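PDB 2YJ3: copper-transporting atpase, which probably couples ATP hydrolysis to the transport of copper or other heavy-metal ions across the cell membrane, this chain being its catalytic nucleotide-binding and phosphorylation part. Local coordinates for residues L56-S66 and V83-E93; N117-G125 and A129-P137. The protein carries 1 engineered substitution. All blocks are in the same frame, centred on the assembly; numbering follows the deposited sequence.

Contact 1. Residues L56-S66 and V83-E93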
loop_
_atom_site.group_PDB
_atom_site.type_symbol
_atom_site.label_atom_id
_atom_site.label_comp_id
_atom_site.label_asym_id
_atom_site.label_seq_id
_atom_site.Cartn_x
_atom_site.Cartn_y
_atom_site.Cartn_z
ATOM N N LEU A 56 0.806 24.283 -7.646
ATOM C CA LEU A 56 1.540 23.031 -7.789
ATOM C C LEU A 56 2.883 23.133 -7.070
ATOM O O LEU A 56 3.258 22.248 -6.298
ATOM C CB LEU A 56 1.735 22.715 -9.288
ATOM C CG LEU A 56 2.551 21.469 -9.666
ATOM C CD1 LEU A 56 2.062 20.247 -8.895
ATOM C CD2 LEU A 56 2.541 21.228 -11.211
ATOM N N ALA A 57 3.601 24.225 -7.307
ATOM C CA ALA A 57 4.926 24.406 -6.719
ATOM C C ALA A 57 4.833 24.538 -5.204
ATOM O O ALA A 57 5.731 24.106 -4.490
ATOM C CB ALA A 57 5.599 25.629 -7.298
ATOM N N TYR A 58 3.762 25.165 -4.721
ATOM C CA TYR A 58 3.566 25.337 -3.293
ATOM C C TYR A 58 3.326 23.987 -2.634
ATOM O O TYR A 58 3.963 23.646 -1.654
ATOM C CB TYR A 58 2.390 26.281 -3.016
ATOM C CG TYR A 58 2.709 27.757 -3.172
ATOM C CD1 TYR A 58 4.023 28.194 -3.274
ATOM C CD2 TYR A 58 1.692 28.713 -3.216
ATOM C CE1 TYR A 58 4.323 29.531 -3.423
ATOM C CE2 TYR A 58 1.984 30.063 -3.359
ATOM C CZ TYR A 58 3.306 30.464 -3.449
ATOM O OH TYR A 58 3.631 31.802 -3.577
ATOM N N ALA A 59 2.403 23.214 -3.180
ATOM C CA ALA A 59 2.096 21.903 -2.622
ATOM C C ALA A 59 3.339 20.994 -2.590
ATOM O O ALA A 59 3.610 20.346 -1.599
ATOM C CB ALA A 59 1.000 21.249 -3.432
ATOM N N ALA A 60 4.072 20.936 -3.696
ATOM C CA ALA A 60 5.248 20.077 -3.800
ATOM C C ALA A 60 6.326 20.516 -2.826
ATOM O O ALA A 60 7.035 19.684 -2.231
ATOM C CB ALA A 60 5.796 20.103 -5.252
ATOM N N SER A 61 6.463 21.831 -2.676
ATOM C CA SER A 61 7.454 22.394 -1.775
ATOM C C SER A 61 7.171 21.965 -0.336
ATOM O O SER A 61 8.091 21.652 0.408
ATOM C CB SER A 61 7.505 23.924 -1.890
ATOM O OG SER A 61 7.919 24.338 -3.181
ATOM N N VAL A 62 5.904 21.941 0.068
ATOM C CA VAL A 62 5.599 21.455 1.411
ATOM C C VAL A 62 5.730 19.927 1.481
ATOM O O VAL A 62 6.268 19.379 2.442
ATOM C CB VAL A 62 4.199 21.901 1.887
ATOM C CG1 VAL A 62 3.896 21.300 3.245
ATOM C CG2 VAL A 62 4.128 23.418 1.948
ATOM N N GLU A 63 5.241 19.237 0.460
ATOM C CA GLU A 63 5.295 17.777 0.464
ATOM C C GLU A 63 6.733 17.246 0.451
ATOM O O GLU A 63 6.981 16.096 0.836
ATOM C CB GLU A 63 4.499 17.209 -0.717
ATOM C CG GLU A 63 3.003 17.356 -0.582
ATOM C CD GLU A 63 2.397 16.386 0.427
ATOM O OE1 GLU A 63 3.085 16.006 1.395
ATOM O OE2 GLU A 63 1.228 15.996 0.246
ATOM N N ALA A 64 7.678 18.080 0.018
ATOM C CA ALA A 64 9.078 17.651 -0.053
ATOM C C ALA A 64 9.694 17.393 1.313
ATOM O O ALA A 64 10.815 16.903 1.414
ATOM C CB ALA A 64 9.924 18.664 -0.835
ATOM N N LEU A 65 8.969 17.697 2.376
ATOM C CA LEU A 65 9.523 17.510 3.722
ATOM C C LEU A 65 8.932 16.283 4.399
ATOM O O LEU A 65 9.243 15.986 5.539
ATOM C CB LEU A 65 9.271 18.752 4.565
ATOM C CG LEU A 65 9.807 20.036 3.925
ATOM C CD1 LEU A 65 9.499 21.276 4.780
ATOM C CD2 LEU A 65 11.307 19.908 3.702
ATOM N N SER A 66 8.072 15.570 3.683
ATOM C CA SER A 66 7.477 14.347 4.200
ATOM C C SER A 66 8.006 13.135 3.441
ATOM O O SER A 66 8.406 13.247 2.285
ATOM C CB SER A 66 5.958 14.409 4.076
ATOM O OG SER A 66 5.417 13.103 4.008
ATOM N N VAL A 83 8.628 22.359 -12.212
ATOM C CA VAL A 83 8.647 23.373 -11.171
ATOM C C VAL A 83 9.735 23.047 -10.153
ATOM O O VAL A 83 10.081 21.881 -9.965
ATOM C CB VAL A 83 7.266 23.526 -10.499
ATOM C CG1 VAL A 83 6.220 23.881 -11.547
ATOM C CG2 VAL A 83 6.874 22.247 -9.788
ATOM N N LYS A 84 10.291 24.076 -9.519
ATOM C CA LYS A 84 11.350 23.860 -8.536
ATOM C C LYS A 84 10.831 23.973 -7.111
ATOM O O LYS A 84 9.858 24.666 -6.845
ATOM C CB LYS A 84 12.533 24.810 -8.753
ATOM C CG LYS A 84 12.189 26.280 -8.663
ATOM C CD LYS A 84 13.444 27.159 -8.685
ATOM C CE LYS A 84 13.073 28.637 -8.535
ATOM N NZ LYS A 84 14.222 29.565 -8.745
ATOM N N ILE A 85 11.490 23.262 -6.208
ATOM C CA ILE A 85 11.141 23.271 -4.798
ATOM C C ILE A 85 11.486 24.606 -4.144
ATOM O O ILE A 85 12.592 25.126 -4.307
ATOM C CB ILE A 85 11.860 22.141 -4.046
ATOM C CG1 ILE A 85 11.413 20.785 -4.580
ATOM C CG2 ILE A 85 11.557 22.218 -2.560
ATOM C CD1 ILE A 85 9.937 20.520 -4.387
ATOM N N LEU A 86 10.534 25.143 -3.390
ATOM C CA LEU A 86 10.684 26.444 -2.735
ATOM C C LEU A 86 11.018 26.295 -1.244
ATOM O O LEU A 86 10.738 25.262 -0.632
ATOM C CB LEU A 86 9.400 27.259 -2.917
ATOM C CG LEU A 86 9.204 28.070 -4.205
ATOM C CD1 LEU A 86 10.271 27.761 -5.249
ATOM C CD2 LEU A 86 7.792 27.882 -4.783
ATOM N N GLU A 87 11.618 27.320 -0.651
ATOM C CA GLU A 87 11.903 27.263 0.785
ATOM C C GLU A 87 10.635 27.324 1.642
ATOM O O GLU A 87 9.857 28.267 1.553
ATOM C CB GLU A 87 12.883 28.365 1.204
ATOM N N VAL A 88 10.449 26.309 2.483
ATOM C CA VAL A 88 9.339 26.253 3.435
ATOM C C VAL A 88 9.808 26.505 4.869
ATOM O O VAL A 88 10.887 26.063 5.257
ATOM C CB VAL A 88 8.668 24.866 3.428
ATOM C CG1 VAL A 88 7.507 24.801 4.475
ATOM C CG2 VAL A 88 8.190 24.506 2.026
ATOM N N LYS A 89 8.985 27.205 5.644
ATOM C CA LYS A 89 9.206 27.386 7.076
ATOM C C LYS A 89 8.001 26.859 7.849
ATOM O O LYS A 89 6.899 26.735 7.305
ATOM C CB LYS A 89 9.425 28.865 7.416
ATOM N N ASP A 90 8.219 26.552 9.122
ATOM C CA ASP A 90 7.157 26.102 10.017
ATOM C C ASP A 90 6.481 24.813 9.562
ATOM O O ASP A 90 5.288 24.618 9.765
ATOM C CB ASP A 90 6.114 27.200 10.202
ATOM C CG ASP A 90 6.667 28.399 10.925
ATOM O OD1 ASP A 90 7.429 28.206 11.897
ATOM O OD2 ASP A 90 6.346 29.536 10.526
ATOM N N PHE A 91 7.242 23.922 8.952
ATOM C CA PHE A 91 6.653 22.674 8.503
ATOM C C PHE A 91 5.994 21.950 9.669
ATOM O O PHE A 91 6.507 21.949 10.790
ATOM C CB PHE A 91 7.713 21.794 7.874
ATOM C CG PHE A 91 7.216 20.448 7.465
ATOM C CD1 PHE A 91 6.458 20.299 6.309
ATOM C CD2 PHE A 91 7.529 19.323 8.213
ATOM C CE1 PHE A 91 6.025 19.061 5.926
ATOM C CE2 PHE A 91 7.090 18.074 7.837
ATOM C CZ PHE A 91 6.344 17.933 6.690
ATOM N N LYS A 92 4.853 21.338 9.396
ATOM C CA LYS A 92 4.175 20.481 10.354
ATOM C C LYS A 92 3.538 19.326 9.591
ATOM O O LYS A 92 2.977 19.515 8.508
ATOM C CB LYS A 92 3.124 21.274 11.135
ATOM C CG LYS A 92 2.375 20.487 12.199
ATOM C CD LYS A 92 2.584 21.070 13.620
ATOM C CE LYS A 92 3.874 20.521 14.297
ATOM N NZ LYS A 92 4.099 21.024 15.697
ATOM N N GLU A 93 3.643 18.123 10.131
ATOM C CA GLU A 93 3.028 16.968 9.498
ATOM C C GLU A 93 2.207 16.115 10.460
ATOM O O GLU A 93 2.620 15.850 11.587
ATOM C CB GLU A 93 4.096 16.087 8.854
ATOM C CG GLU A 93 3.522 14.879 8.130
ATOM C CD GLU A 93 4.581 14.048 7.419
ATOM O OE1 GLU A 93 5.784 14.164 7.766
ATOM O OE2 GLU A 93 4.198 13.268 6.519
#

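Contact 2. Residues N117-G125 and A129-P137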
loop_
_atom_site.group_PDB
_atom_site.type_symbol
_atom_site.label_atom_id
_atom_site.label_comp_id
_atom_site.label_asym_id
_atom_site.label_seq_id
_atom_site.Cartn_x
_atom_site.Cartn_y
_atom_site.Cartn_z
ATOM N N ASN A 117 -12.017 13.747 -5.867
ATOM C CA ASN A 117 -10.563 13.851 -5.732
ATOM C C ASN A 117 -10.023 13.468 -4.349
ATOM O O ASN A 117 -10.782 13.194 -3.410
ATOM C CB ASN A 117 -10.073 15.244 -6.129
ATOM C CG ASN A 117 -10.905 16.347 -5.513
ATOM O OD1 ASN A 117 -11.418 17.216 -6.217
ATOM N ND2 ASN A 117 -11.056 16.310 -4.192
ATOM N N ASP A 118 -8.700 13.459 -4.231
ATOM C CA ASP A 118 -8.054 12.817 -3.091
ATOM C C ASP A 118 -7.242 13.766 -2.203
ATOM O O ASP A 118 -6.992 13.461 -1.036
ATOM C CB ASP A 118 -7.181 11.649 -3.586
ATOM C CG ASP A 118 -7.976 10.638 -4.414
ATOM O OD1 ASP A 118 -9.083 10.248 -3.971
ATOM O OD2 ASP A 118 -7.510 10.235 -5.507
ATOM N N ILE A 119 -6.840 14.912 -2.744
ATOM C CA ILE A 119 -5.936 15.799 -2.027
ATOM C C ILE A 119 -6.189 17.251 -2.371
ATOM O O ILE A 119 -6.147 17.634 -3.537
ATOM C CB ILE A 119 -4.461 15.490 -2.361
ATOM C CG1 ILE A 119 -4.136 14.018 -2.106
ATOM C CG2 ILE A 119 -3.548 16.367 -1.546
ATOM C CD1 ILE A 119 -3.754 13.719 -0.675
ATOM N N ALA A 120 -6.446 18.067 -1.356
ATOM C CA ALA A 120 -6.752 19.475 -1.587
ATOM C C ALA A 120 -5.574 20.334 -1.180
ATOM O O ALA A 120 -4.887 20.039 -0.192
ATOM C CB ALA A 120 -8.021 19.886 -0.802
ATOM N N VAL A 121 -5.316 21.387 -1.944
ATOM C CA VAL A 121 -4.273 22.329 -1.556
ATOM C C VAL A 121 -4.966 23.606 -1.075
ATOM O O VAL A 121 -5.784 24.177 -1.795
ATOM C CB VAL A 121 -3.359 22.685 -2.724
ATOM C CG1 VAL A 121 -2.293 23.672 -2.267
ATOM C CG2 VAL A 121 -2.742 21.413 -3.364
ATOM N N TYR A 122 -4.654 24.041 0.143
ATOM C CA TYR A 122 -5.194 25.291 0.662
ATOM C C TYR A 122 -4.118 26.339 0.722
ATOM O O TYR A 122 -2.953 26.045 1.038
ATOM C CB TYR A 122 -5.747 25.101 2.065
ATOM C CG TYR A 122 -6.891 24.136 2.113
ATOM C CD1 TYR A 122 -6.667 22.771 2.041
ATOM C CD2 TYR A 122 -8.188 24.585 2.217
ATOM C CE1 TYR A 122 -7.719 21.884 2.069
ATOM C CE2 TYR A 122 -9.242 23.707 2.259
ATOM C CZ TYR A 122 -9.001 22.356 2.182
ATOM O OH TYR A 122 -10.047 21.472 2.220
ATOM N N ILE A 123 -4.506 27.567 0.420
ATOM C CA ILE A 123 -3.607 28.683 0.600
ATOM C C ILE A 123 -4.328 29.713 1.429
ATOM O O ILE A 123 -5.331 30.289 0.992
ATOM C CB ILE A 123 -3.168 29.323 -0.713
ATOM C CG1 ILE A 123 -2.314 28.347 -1.548
ATOM C CG2 ILE A 123 -2.379 30.596 -0.411
ATOM C CD1 ILE A 123 -2.140 28.797 -3.015
ATOM N N ASN A 124 -3.812 29.923 2.637
ATOM C CA ASN A 124 -4.423 30.814 3.597
ATOM C C ASN A 124 -5.886 30.480 3.844
ATOM O O ASN A 124 -6.710 31.369 3.992
ATOM C CB ASN A 124 -4.247 32.264 3.151
ATOM C CG ASN A 124 -2.807 32.726 3.271
ATOM O OD1 ASN A 124 -1.983 32.049 3.881
ATOM N ND2 ASN A 124 -2.502 33.880 2.700
ATOM N N GLY A 125 -6.194 29.187 3.900
ATOM C CA GLY A 125 -7.506 28.735 4.326
ATOM C C GLY A 125 -8.443 28.382 3.178
ATOM O O GLY A 125 -9.496 27.769 3.382
ATOM N N ALA A 129 -6.543 24.174 -5.235
ATOM C CA ALA A 129 -6.078 23.147 -6.163
ATOM C C ALA A 129 -6.365 21.777 -5.586
ATOM O O ALA A 129 -6.707 21.653 -4.400
ATOM C CB ALA A 129 -4.569 23.305 -6.422
ATOM N N SER A 130 -6.198 20.741 -6.405
ATOM C CA SER A 130 -6.401 19.373 -5.929
ATOM C C SER A 130 -5.697 18.329 -6.800
ATOM O O SER A 130 -5.359 18.598 -7.959
ATOM C CB SER A 130 -7.896 19.055 -5.847
ATOM O OG SER A 130 -8.432 18.963 -7.153
ATOM N N PHE A 131 -5.488 17.140 -6.233
ATOM C CA PHE A 131 -4.880 16.013 -6.956
ATOM C C PHE A 131 -5.779 14.817 -6.842
ATOM O O PHE A 131 -6.372 14.585 -5.777
ATOM C CB PHE A 131 -3.556 15.565 -6.308
ATOM C CG PHE A 131 -2.485 16.607 -6.301
ATOM C CD1 PHE A 131 -2.426 17.554 -5.285
ATOM C CD2 PHE A 131 -1.519 16.630 -7.296
ATOM C CE1 PHE A 131 -1.433 18.511 -5.281
ATOM C CE2 PHE A 131 -0.509 17.578 -7.288
ATOM C CZ PHE A 131 -0.469 18.519 -6.296
ATOM N N ASN A 132 -5.873 14.058 -7.932
ATOM C CA ASN A 132 -6.307 12.674 -7.860
ATOM C C ASN A 132 -5.022 11.848 -7.851
ATOM O O ASN A 132 -4.161 12.078 -8.679
ATOM C CB ASN A 132 -7.140 12.308 -9.092
ATOM C CG ASN A 132 -8.635 12.312 -8.823
ATOM O OD1 ASN A 132 -9.232 13.350 -8.521
ATOM N ND2 ASN A 132 -9.253 11.143 -8.947
ATOM N N ILE A 133 -4.871 10.923 -6.908
ATOM C CA ILE A 133 -3.728 10.015 -6.913
ATOM C C ILE A 133 -4.228 8.576 -6.889
ATOM O O ILE A 133 -5.234 8.275 -6.254
ATOM C CB ILE A 133 -2.768 10.234 -5.717
ATOM C CG1 ILE A 133 -3.294 9.549 -4.461
ATOM C CG2 ILE A 133 -2.507 11.708 -5.477
ATOM C CD1 ILE A 133 -2.874 8.091 -4.333
ATOM N N SER A 134 -3.526 7.683 -7.574
ATOM C CA SER A 134 -3.931 6.286 -7.582
ATOM C C SER A 134 -2.748 5.332 -7.432
ATOM O O SER A 134 -1.602 5.684 -7.732
ATOM C CB SER A 134 -4.715 5.966 -8.856
ATOM O OG SER A 134 -3.856 5.961 -9.976
ATOM N N ASP A 135 -3.039 4.133 -6.937
ATOM C CA ASP A 135 -2.051 3.067 -6.865
ATOM C C ASP A 135 -1.794 2.527 -8.268
ATOM O O ASP A 135 -2.673 2.569 -9.131
ATOM C CB ASP A 135 -2.529 1.946 -5.931
ATOM C CG ASP A 135 -2.374 2.308 -4.438
ATOM O OD1 ASP A 135 -1.464 3.101 -4.102
ATOM O OD2 ASP A 135 -3.156 1.797 -3.601
ATOM N N VAL A 136 -0.581 2.037 -8.492
ATOM C CA VAL A 136 -0.206 1.427 -9.761
ATOM C C VAL A 136 -0.099 -0.084 -9.570
ATOM O O VAL A 136 0.669 -0.556 -8.741
ATOM C CB VAL A 136 1.151 1.963 -10.258
ATOM C CG1 VAL A 136 1.627 1.182 -11.487
ATOM C CG2 VAL A 136 1.051 3.448 -10.559
ATOM N N PRO A 137 -0.889 -0.850 -10.330
ATOM C CA PRO A 137 -0.840 -2.310 -10.176
ATOM C C PRO A 137 0.522 -2.904 -10.546
ATOM O O PRO A 137 1.219 -2.370 -11.410
ATOM C CB PRO A 137 -1.929 -2.811 -11.135
ATOM C CG PRO A 137 -2.235 -1.647 -12.043
ATOM C CD PRO A 137 -1.937 -0.406 -11.265
#

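Contact 1. Residues L56-S66 and V83-E93
Ser61 OG is gripped from two sides: it takes the backbone N-H of Leu86 at 2.7 Å from OG to N, the bond bent only to 159°, and donates a hydrogen bond to Ala57 O, 2.6 Å from OG. Its first torsion sets OG beside its own backbone N (chi1 -64°), which turns the hydroxyl back toward that carbonyl. Ala57 O therefore accepts twice, from Ser61 N and from Ser61 OG, the two donors arriving from opposite faces of its plane. Apolar groups flank this bridge. Leu86 CD2 lies 4.0 Å from Ala57 CB and meets the Tyr58 ring at its edge, while Ile85 CD1 rests on Ala60 and Ala64. Tyr58 OH is hydrogen-bonded to Lys106 NZ, outside the two segments.

In the turn from Glu63 to Ser66 that follows, Leu65 CB sits over the centre of the Phe91 ring, 3.6 Å from CB to the ring centroid, a CH-pi contact. Val62 CG1 packs 4.1 Å from Phe91 CE1. With an alanine in place of Phe91, Leu65 CB would probably lose the ring face it rests on, and a gap would be likely to open beside Val62 CG1. Beyond the ring, Ser66 OG donates to Glu93 OE2 at 2.8 Å, approaching from above the carboxylate plane; Ser66 OG is also hydrogen-bonded to His68 N.

Helix 53-63 carries Glu63, a residue that binds nucleotide, and the chain 83-93 wraps its flank as it runs into the sheet of the nucleotide-binding domain. The chemistry implies a mainly apolar seam whose register two serine bonds probably help fix.

Contact 2. Residues N117-G125 and A129-P137
Backbone bonds between Ile119-Phe131 and Val121-Ala129 make this an antiparallel hairpin ladder, the strand axes running at 162°. Phe131 N donates to Ile119 O at 2.8 Å, and Val121 N to Ala129 O at the same N-to-O length; that second bond is nearly straight, 174° at the hydrogen. Ala120 and Ser130 between them form the non-hydrogen-bonded pair, where Ser130 CA comes within 3.0 Å of Ile119 O in a CA-H...O contact.

The ladder ends in a classic beta bulge, with Asp118 and Ile119 both facing Phe131. Phe131 O takes the N-H of Asp118, 3.0 Å from N to O, and a weak bond from Ile119 N. The Asp118 carboxylate adds a side-chain bond to the next stretch of strand: its OD2 accepts from Ile133 N at 3.1 Å through the anti lone pair. Asp118 CG stands anti to its own carbonyl carbon (chi1 -56°), which brings OD2 across to Ile133 N, continuing the pairing where the strands' own backbone bonds stop.

Apolar contacts gather on the face that bears Ile119, Val121, Ala129 and Phe131. Val121 CG2 lies 3.7 Å from Phe131 CE1, and Val121 CB packs on Ala129 CB at 3.9 Å. Nearer the bulge, Ile119 CG2 approaches Phe131 CD1 obliquely, and its CB meets Phe131 CB.

Past the strand, Asp135 OD2 makes a salt bridge to Lys35 and a hydrogen bond to Thr36, residues that contact ATP when it is bound. Within the six-stranded antiparallel sheet of the nucleotide-binding domain, strand 106-111 flanks 119-123 and strand 45-50 flanks 126-134, where Phe49 meets the Phe131 ring. Helix 53-63 lies across the apolar face, with Ala59 on Val121 and Ser55 on Ala129.

Both contacts belong to the same alpha-beta unit, and helix 53-63, part of contact 1, packs on the apolar face of contact 2. In contact 2 the strands are two adjoining inner strands of the antiparallel sheet; in contact 1 the helix resting on that sheet is bordered by the chain leading to its outermost strand, 91-94. The two meet directly, Tyr58 CD2 lying 3.8 Å from Ile123 CD1 and Leu56 CD1 4.0 Å from Phe131 CZ. Each is partly buried; Leu65 and Ile85 are exposed in contact 1 and Asn117 in contact 2. Their chemistry follows their place: backbone pairing dominates between 117-125 and 129-137, whereas side-chain packing with serine bonds joins 56-66 to 83-93.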